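Local coordinates for stage II sporulation protein SA (Bacillus subtilis, PDB 3O6Q) that acts as the toxin of a type II toxin-antitoxin system, causing cell death unless it is neutralised by its cognate antitoxin SpoIISB, at residues E50-L55 against S143-V148. Sequence-based numbering, arbitrary orientation.
Sequences EGIDKL and SIYDLV
Tyr145 leaves helix 132-148 with its CB-CG bond turned away from its own amide nitrogen (chi1 -169°), which carries the ring to the flank of helix 45-61, where Gly51, Ile52 and Leu55 receive it. Ile52 holds CG1 anti to its own carbonyl carbon, which places this branch over one face of the ring. CG1 lies 4.0 Å from the centroid of the Tyr145 ring, 24° off the normal, a CH-pi contact displaced toward the CD2 side, where CG1 of Ile52 comes within 3.6 Å of CD2 of Tyr145. The CD1 methyl of Ile52 continues along the stem of the tyrosine, 4.0 Å from its CB. Leu55, one turn on from Gly51, approaches obliquely, and its CD2 touches both CB and CD1 of Tyr145 at 3.9 Å. The two aliphatic side chains suit a ring buried between helices, because they supply apolar surface to its carbon skeleton while the hydroxyl passes beyond them.

This contact joins two helices of the predicted cytoplasmic part of this membrane toxin; the axes of segments 50-55 and 143-148 approach to 10.5 Å, with 131° between their N-to-C directions. A single large aromatic residue spans much of that distance, contributes about half of the buried surface and takes part in every close contact. Glycine fits at position 51 because it has no side chain: the phenol reaches the helix backbone itself, with OH of Tyr145 3.3 Å from CA of Gly51 and CE1 of Tyr145 3.6 Å from O of Gly51. The buried hydroxyl is satisfied by a hydrogen bond with the carbonyl O of Tyr41 in strand 38-42, and Tyr48, from the preceding turn, meets the Tyr145 ring edge-to-face.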
ATOM      1  N   GLU A  50      10.587 -14.028  13.570  1.00 54.29           N
ATOM      2  CA  GLU A  50      11.705 -14.012  12.619  1.00 53.87           C
ATOM      3  C   GLU A  50      11.292 -13.725  11.185  1.00 51.97           C
ATOM      4  O   GLU A  50      11.904 -12.890  10.524  1.00 52.54           O
ATOM      5  CB  GLU A  50      12.425 -15.343  12.616  1.00 57.29           C
ATOM      6  CG  GLU A  50      13.544 -15.379  11.597  1.00 58.74           C
ATOM      7  CD  GLU A  50      14.484 -16.532  11.770  1.00 63.28           C
ATOM      8  OE1 GLU A  50      14.362 -17.274  12.773  1.00 68.69           O
ATOM      9  OE2 GLU A  50      15.357 -16.687  10.901  1.00 65.55           O
ATOM     10  N   GLY A  51      10.267 -14.425  10.712  1.00 50.08           N
ATOM     11  CA  GLY A  51       9.698 -14.166   9.410  1.00 46.61           C
ATOM     12  C   GLY A  51       9.142 -12.764   9.218  1.00 44.82           C
ATOM     13  O   GLY A  51       9.317 -12.160   8.161  1.00 44.18           O
ATOM     14  N   ILE A  52       8.460 -12.233  10.222  1.00 43.04           N
ATOM     15  CA  ILE A  52       7.987 -10.864  10.146  1.00 41.57           C
ATOM     16  C   ILE A  52       9.166  -9.886  10.107  1.00 41.64           C
ATOM     17  O   ILE A  52       9.219  -9.029   9.230  1.00 38.36           O
ATOM     18  CB  ILE A  52       7.051 -10.564  11.309  1.00 41.43           C
ATOM     19  CG1 ILE A  52       5.742 -11.335  11.073  1.00 42.60           C
ATOM     20  CG2 ILE A  52       6.892  -9.093  11.459  1.00 37.36           C
ATOM     21  CD1 ILE A  52       4.515 -10.508  10.790  1.00 40.07           C
ATOM     22  N   ASP A  53      10.124 -10.048  11.024  1.00 43.27           N
ATOM     23  CA  ASP A  53      11.372  -9.272  10.949  1.00 43.43           C
ATOM     24  C   ASP A  53      12.068  -9.338   9.557  1.00 42.38           C
ATOM     25  O   ASP A  53      12.486  -8.305   9.062  1.00 40.54           O
ATOM     26  CB  ASP A  53      12.355  -9.687  12.042  1.00 46.00           C
ATOM     27  CG  ASP A  53      13.512  -8.706  12.201  1.00 47.48           C
ATOM     28  OD1 ASP A  53      13.253  -7.511  12.450  1.00 47.05           O
ATOM     29  OD2 ASP A  53      14.695  -9.119  12.071  1.00 50.67           O
ATOM     30  N   LYS A  54      12.159 -10.499   8.914  1.00 42.98           N
ATOM     31  CA  LYS A  54      12.891 -10.581   7.615  1.00 45.04           C
ATOM     32  C   LYS A  54      12.129  -9.925   6.475  1.00 43.10           C
ATOM     33  O   LYS A  54      12.727  -9.392   5.541  1.00 43.23           O
ATOM     34  CB  LYS A  54      13.239 -12.026   7.209  1.00 48.24           C
ATOM     35  CG  LYS A  54      14.225 -12.700   8.155  1.00 51.38           C
ATOM     36  CD  LYS A  54      15.020 -13.823   7.512  1.00 56.07           C
ATOM     37  CE  LYS A  54      16.173 -14.283   8.436  1.00 59.52           C
ATOM     38  NZ  LYS A  54      17.011 -15.384   7.852  1.00 62.13           N
ATOM     39  N   LEU A  55      10.808  -9.957   6.572  1.00 42.45           N
ATOM     40  CA  LEU A  55       9.945  -9.381   5.564  1.00 40.13           C
ATOM     41  C   LEU A  55      10.008  -7.873   5.641  1.00 39.41           C
ATOM     42  O   LEU A  55      10.169  -7.186   4.631  1.00 37.47           O
ATOM     43  CB  LEU A  55       8.516  -9.858   5.803  1.00 39.09           C
ATOM     44  CG  LEU A  55       7.494  -9.418   4.766  1.00 38.27           C
ATOM     45  CD1 LEU A  55       7.940  -9.830   3.376  1.00 35.59           C
ATOM     46  CD2 LEU A  55       6.065  -9.952   5.163  1.00 38.45           C
ATOM     47  N   SER A 143       0.138  -8.059   7.834  1.00 37.75           N
ATOM     48  CA  SER A 143      -1.144  -8.694   7.491  1.00 39.74           C
ATOM     49  C   SER A 143      -1.001  -9.671   6.350  1.00 40.04           C
ATOM     50  O   SER A 143      -1.525 -10.779   6.426  1.00 46.84           O
ATOM     51  CB  SER A 143      -2.226  -7.649   7.191  1.00 39.19           C
ATOM     52  OG  SER A 143      -2.538  -6.931   8.383  1.00 39.64           O
ATOM     53  N   ILE A 144      -0.247  -9.298   5.323  1.00 37.75           N
ATOM     54  CA  ILE A 144       0.036 -10.210   4.232  1.00 36.36           C
ATOM     55  C   ILE A 144       0.775 -11.436   4.728  1.00 37.92           C
ATOM     56  O   ILE A 144       0.482 -12.541   4.324  1.00 39.70           O
ATOM     57  CB  ILE A 144       0.865  -9.538   3.147  1.00 35.46           C
ATOM     58  CG1 ILE A 144       0.051  -8.394   2.505  1.00 34.34           C
ATOM     59  CG2 ILE A 144       1.318 -10.580   2.106  1.00 34.32           C
ATOM     60  CD1 ILE A 144       0.906  -7.273   1.931  1.00 31.42           C
ATOM     61  N   TYR A 145       1.712 -11.260   5.643  1.00 41.06           N
ATOM     62  CA  TYR A 145       2.405 -12.414   6.227  1.00 43.47           C
ATOM     63  C   TYR A 145       1.438 -13.405   6.840  1.00 48.38           C
ATOM     64  O   TYR A 145       1.508 -14.615   6.560  1.00 48.91           O
ATOM     65  CB  TYR A 145       3.427 -11.972   7.264  1.00 41.74           C
ATOM     66  CG  TYR A 145       4.378 -13.051   7.733  1.00 42.73           C
ATOM     67  CD1 TYR A 145       5.557 -13.326   7.037  1.00 42.80           C
ATOM     68  CD2 TYR A 145       4.127 -13.776   8.899  1.00 43.48           C
ATOM     69  CE1 TYR A 145       6.445 -14.291   7.483  1.00 43.09           C
ATOM     70  CE2 TYR A 145       5.017 -14.723   9.349  1.00 45.70           C
ATOM     71  CZ  TYR A 145       6.170 -14.971   8.623  1.00 45.45           C
ATOM     72  OH  TYR A 145       6.992 -15.965   9.063  1.00 51.11           O
ATOM     73  N   ASP A 146       0.503 -12.906   7.641  1.00 53.99           N
ATOM     74  CA  ASP A 146      -0.448 -13.801   8.315  1.00 57.69           C
ATOM     75  C   ASP A 146      -1.322 -14.524   7.297  1.00 54.65           C
ATOM     76  O   ASP A 146      -1.584 -15.722   7.426  1.00 55.27           O
ATOM     77  CB  ASP A 146      -1.328 -13.014   9.242  1.00 61.60           C
ATOM     78  CG  ASP A 146      -2.079 -13.912  10.214  1.00 78.31           C
ATOM     79  OD1 ASP A 146      -2.856 -14.793   9.768  1.00 89.47           O
ATOM     80  OD2 ASP A 146      -1.885 -13.762  11.441  1.00 90.88           O
ATOM     81  N   LEU A 147      -1.749 -13.793   6.269  1.00 49.86           N
ATOM     82  CA  LEU A 147      -2.645 -14.354   5.256  1.00 50.57           C
ATOM     83  C   LEU A 147      -1.991 -15.424   4.396  1.00 52.09           C
ATOM     84  O   LEU A 147      -2.674 -16.256   3.837  1.00 53.84           O
ATOM     85  CB  LEU A 147      -3.165 -13.258   4.339  1.00 47.53           C
ATOM     86  CG  LEU A 147      -4.184 -12.354   5.014  1.00 47.52           C
ATOM     87  CD1 LEU A 147      -4.359 -11.089   4.171  1.00 49.25           C
ATOM     88  CD2 LEU A 147      -5.490 -13.098   5.243  1.00 46.83           C
ATOM     89  N   VAL A 148      -0.674 -15.382   4.291  1.00 50.69           N
ATOM     90  CA  VAL A 148       0.052 -16.311   3.491  1.00 55.09           C
ATOM     91  C   VAL A 148       0.296 -17.638   4.238  1.00 64.99           C
ATOM     92  O   VAL A 148       0.598 -18.648   3.604  1.00 74.70           O
ATOM     93  CB  VAL A 148       1.348 -15.674   3.013  1.00 53.27           C
ATOM     94  CG1 VAL A 148       2.399 -16.718   2.821  1.00 54.24           C
ATOM     95  CG2 VAL A 148       1.085 -14.887   1.727  1.00 51.00           C
TER